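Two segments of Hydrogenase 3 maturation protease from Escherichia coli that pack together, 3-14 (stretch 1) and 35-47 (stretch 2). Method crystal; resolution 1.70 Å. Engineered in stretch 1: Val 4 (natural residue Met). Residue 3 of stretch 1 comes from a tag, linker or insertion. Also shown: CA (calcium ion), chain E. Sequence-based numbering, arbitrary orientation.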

# COMPACT_ATOMS: atom_id res chain seq x y z
N ALA B 3 -5.28 -24.41 -11.16
CA ALA B 3 -5.53 -25.26 -10.00
C ALA B 3 -4.93 -24.70 -8.71
O ALA B 3 -4.74 -25.45 -7.74
N VAL B 4 -4.65 -23.40 -8.69
CA VAL B 4 -4.04 -22.76 -7.50
C VAL B 4 -5.06 -22.68 -6.37
O VAL B 4 -6.24 -22.41 -6.61
N THR B 5 -4.58 -22.93 -5.16
CA THR B 5 -5.38 -22.78 -3.96
C THR B 5 -4.62 -21.92 -2.95
O THR B 5 -5.03 -20.82 -2.63
N ASP B 6 -3.51 -22.45 -2.46
CA ASP B 6 -2.74 -21.82 -1.42
C ASP B 6 -1.60 -21.00 -1.99
O ASP B 6 -0.92 -21.44 -2.90
N VAL B 7 -1.37 -19.83 -1.42
CA VAL B 7 -0.21 -19.00 -1.80
C VAL B 7 0.53 -18.61 -0.53
O VAL B 7 -0.11 -18.29 0.47
N LEU B 8 1.86 -18.65 -0.60
CA LEU B 8 2.73 -18.29 0.53
C LEU B 8 3.58 -17.12 0.09
O LEU B 8 4.36 -17.22 -0.87
N LEU B 9 3.42 -15.99 0.78
CA LEU B 9 4.22 -14.78 0.46
C LEU B 9 5.29 -14.69 1.52
O LEU B 9 4.98 -14.59 2.70
N CYS B 10 6.55 -14.76 1.09
CA CYS B 10 7.66 -14.70 2.04
C CYS B 10 8.26 -13.32 1.95
O CYS B 10 8.75 -12.95 0.89
N VAL B 11 8.29 -12.59 3.07
CA VAL B 11 8.79 -11.22 3.12
C VAL B 11 10.11 -11.14 3.89
O VAL B 11 10.25 -11.78 4.92
N GLY B 12 11.06 -10.35 3.39
CA GLY B 12 12.30 -10.14 4.11
C GLY B 12 13.48 -9.82 3.22
O GLY B 12 13.35 -9.70 2.00
N ASN B 13 14.64 -9.69 3.84
CA ASN B 13 15.85 -9.27 3.12
C ASN B 13 17.00 -10.12 3.65
O ASN B 13 17.32 -10.02 4.82
N SER B 14 17.58 -10.97 2.79
CA SER B 14 18.63 -11.90 3.23
C SER B 14 19.90 -11.13 3.59
O SER B 14 20.79 -11.69 4.23
N GLY B 35 3.42 -29.14 0.75
CA GLY B 35 2.02 -28.77 0.57
C GLY B 35 1.71 -28.32 -0.84
O GLY B 35 2.42 -28.70 -1.80
N ASN B 36 0.64 -27.53 -0.99
CA ASN B 36 0.20 -27.10 -2.32
C ASN B 36 0.55 -25.63 -2.57
O ASN B 36 0.08 -25.04 -3.52
N TRP B 37 1.41 -25.07 -1.74
CA TRP B 37 1.67 -23.62 -1.76
C TRP B 37 2.40 -23.19 -3.03
O TRP B 37 3.41 -23.79 -3.41
N VAL B 38 1.89 -22.13 -3.66
CA VAL B 38 2.68 -21.34 -4.60
C VAL B 38 3.45 -20.31 -3.77
O VAL B 38 2.85 -19.51 -3.06
N VAL B 39 4.78 -20.33 -3.86
CA VAL B 39 5.61 -19.55 -2.94
C VAL B 39 6.18 -18.33 -3.65
O VAL B 39 6.94 -18.47 -4.63
N ILE B 40 5.83 -17.15 -3.16
CA ILE B 40 6.36 -15.89 -3.73
C ILE B 40 7.52 -15.42 -2.85
O ILE B 40 7.35 -15.20 -1.67
N ASP B 41 8.69 -15.29 -3.45
CA ASP B 41 9.88 -14.75 -2.77
C ASP B 41 9.78 -13.23 -2.85
O ASP B 41 10.39 -12.61 -3.71
N GLY B 42 9.05 -12.64 -1.90
CA GLY B 42 8.62 -11.25 -1.97
C GLY B 42 9.69 -10.20 -1.71
O GLY B 42 9.48 -9.05 -2.06
N GLY B 43 10.81 -10.57 -1.10
CA GLY B 43 11.83 -9.57 -0.79
C GLY B 43 11.36 -8.54 0.23
O GLY B 43 10.50 -8.81 1.07
N SER B 44 11.94 -7.35 0.11
CA SER B 44 11.83 -6.29 1.11
C SER B 44 10.44 -5.70 1.31
O SER B 44 10.10 -5.32 2.43
N ALA B 45 9.68 -5.58 0.22
CA ALA B 45 8.39 -4.87 0.23
C ALA B 45 7.33 -5.77 -0.32
O ALA B 45 7.51 -6.33 -1.40
N PRO B 46 6.20 -5.93 0.41
CA PRO B 46 5.06 -6.67 -0.15
C PRO B 46 4.24 -5.91 -1.22
O PRO B 46 3.50 -6.54 -2.00
N GLU B 47 4.35 -4.57 -1.26
CA GLU B 47 3.52 -3.75 -2.18
C GLU B 47 3.53 -4.23 -3.61
O GLU B 47 2.47 -4.31 -4.25

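Two neighbouring parallel strands pair here, so most side chains meet shoulder to shoulder on a shared sheet face. The backbone ladder sets this register, running from Val 38 N to Asp 6 O (3.0 Å) as far as Gly 12 N to Gly 43 O (2.8 Å).

Val 7, Leu 9, Val 38 and Ile 40 share one face. Val 7 and Val 38 are both t; Ile 40, m with chi2 p, places CD1 a tight 3.2 Å from Val 7 CG1. Leu 9, t with chi2 p, points to the same face, but its end comes nearer stretch 2: CD1 lies 3.6 Å from Ile 40 CG2 and CD2 4.1 Å from Pro 46 CB. That leaves no room at Gly 42: a CB there would clash with Leu 9 CD1. The calcium ion binds Gly 42 O and Ala 45 O, both at 2.3 Å.

On the other face, Leu 8 (t, chi2 p) brings CD2 to 3.9 Å from Val 39 CG2, and Cys 10 (m) sets SG 4.0 Å from Val 39 CG1.

Trp 37, m with chi2 92°, turns its ring back over Asp 6, whose CB sits 3.8 Å from the six-membered ring centroid. Asp 6, also m, keeps its carboxylate for polar partners: water 2 links Asp 6 OD2 to Asn 36 N, 2.7 Å from each. Water 3 similarly joins Cys 10 O to Asp 41 OD1.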

# COMPACT_ATOMS: atom_id res chain seq x y z
CB ALA B 3 -5.04 -26.69 -10.26
CB VAL B 4 -3.42 -21.36 -7.82
CG1 VAL B 4 -2.97 -20.61 -6.54
CG2 VAL B 4 -2.26 -21.50 -8.79
CB THR B 5 -5.76 -24.16 -3.35
OG1 THR B 5 -4.58 -24.98 -3.23
CG2 THR B 5 -6.75 -24.86 -4.25
CB ASP B 6 -2.19 -22.91 -0.51
CG ASP B 6 -3.26 -23.65 0.23
OD1 ASP B 6 -4.30 -23.04 0.52
OD2 ASP B 6 -3.06 -24.84 0.55
CB VAL B 7 -0.66 -17.74 -2.59
CG1 VAL B 7 0.53 -16.83 -2.89
CG2 VAL B 7 -1.34 -18.17 -3.92
CB LEU B 8 3.60 -19.50 0.90
CG LEU B 8 4.79 -19.25 1.86
CD1 LEU B 8 4.31 -18.64 3.17
CD2 LEU B 8 5.64 -20.50 2.07
CB LEU B 9 3.36 -13.51 0.46
CG LEU B 9 4.16 -12.19 0.33
CD1 LEU B 9 4.87 -12.09 -1.05
CD2 LEU B 9 3.31 -10.96 0.56
CB CYS B 10 8.77 -15.68 1.69
SG CYS B 10 8.29 -17.42 1.95
CB VAL B 11 7.72 -10.25 3.79
CG1 VAL B 11 8.25 -8.82 3.93
CG2 VAL B 11 6.38 -10.27 3.02
CB ASN B 13 16.07 -7.78 3.36
CG ASN B 13 17.23 -7.20 2.54
OD1 ASN B 13 18.08 -7.92 2.01
ND2 ASN B 13 17.24 -5.88 2.41
CB SER B 14 19.03 -12.93 2.16
OG SER B 14 17.96 -13.78 1.77
CB ASN B 36 -1.32 -27.32 -2.49
CG ASN B 36 -1.70 -28.79 -2.42
OD1 ASN B 36 -2.63 -29.18 -1.69
ND2 ASN B 36 -0.98 -29.62 -3.14
CB TRP B 37 2.51 -23.21 -0.54
CG TRP B 37 1.85 -23.60 0.79
CD1 TRP B 37 2.04 -24.76 1.50
CD2 TRP B 37 0.90 -22.82 1.54
NE1 TRP B 37 1.27 -24.76 2.63
CE2 TRP B 37 0.56 -23.58 2.69
CE3 TRP B 37 0.30 -21.56 1.35
CZ2 TRP B 37 -0.36 -23.12 3.67
CZ3 TRP B 37 -0.61 -21.11 2.31
CH2 TRP B 37 -0.92 -21.87 3.45
CB VAL B 38 1.80 -20.64 -5.67
CG1 VAL B 38 2.66 -19.81 -6.61
CG2 VAL B 38 1.04 -21.65 -6.45
CB VAL B 39 6.73 -20.42 -2.32
CG1 VAL B 39 7.59 -19.58 -1.35
CG2 VAL B 39 6.12 -21.64 -1.61
CB ILE B 40 5.27 -14.81 -3.80
CG1 ILE B 40 4.21 -15.22 -4.83
CG2 ILE B 40 5.88 -13.47 -4.21
CD1 ILE B 40 3.32 -16.39 -4.44
CB ASP B 41 11.10 -15.29 -3.53
CG ASP B 41 12.39 -15.23 -2.74
OD1 ASP B 41 12.40 -14.77 -1.57
OD2 ASP B 41 13.42 -15.69 -3.31
CB SER B 44 12.80 -5.16 0.77
OG SER B 44 14.12 -5.64 0.83
CB ALA B 45 8.47 -3.63 -0.64
CB PRO B 46 4.20 -6.96 1.08
CG PRO B 46 4.48 -5.77 1.98
CD PRO B 46 5.96 -5.51 1.80
CB GLU B 47 3.88 -2.27 -2.14
CG GLU B 47 3.40 -1.58 -0.91
CD GLU B 47 4.45 -1.55 0.18
OE1 GLU B 47 5.21 -2.56 0.36
OE2 GLU B 47 4.48 -0.51 0.88
CA CA E . 8.21 -7.50 -3.19
O HOH W 1 -1.77 -23.60 -4.77
O HOH W 2 -0.90 -26.44 1.01
O HOH W 3 11.43 -12.99 0.37
O HOH W 4 10.18 -6.07 -2.79
O HOH W 5 9.64 -8.09 -5.15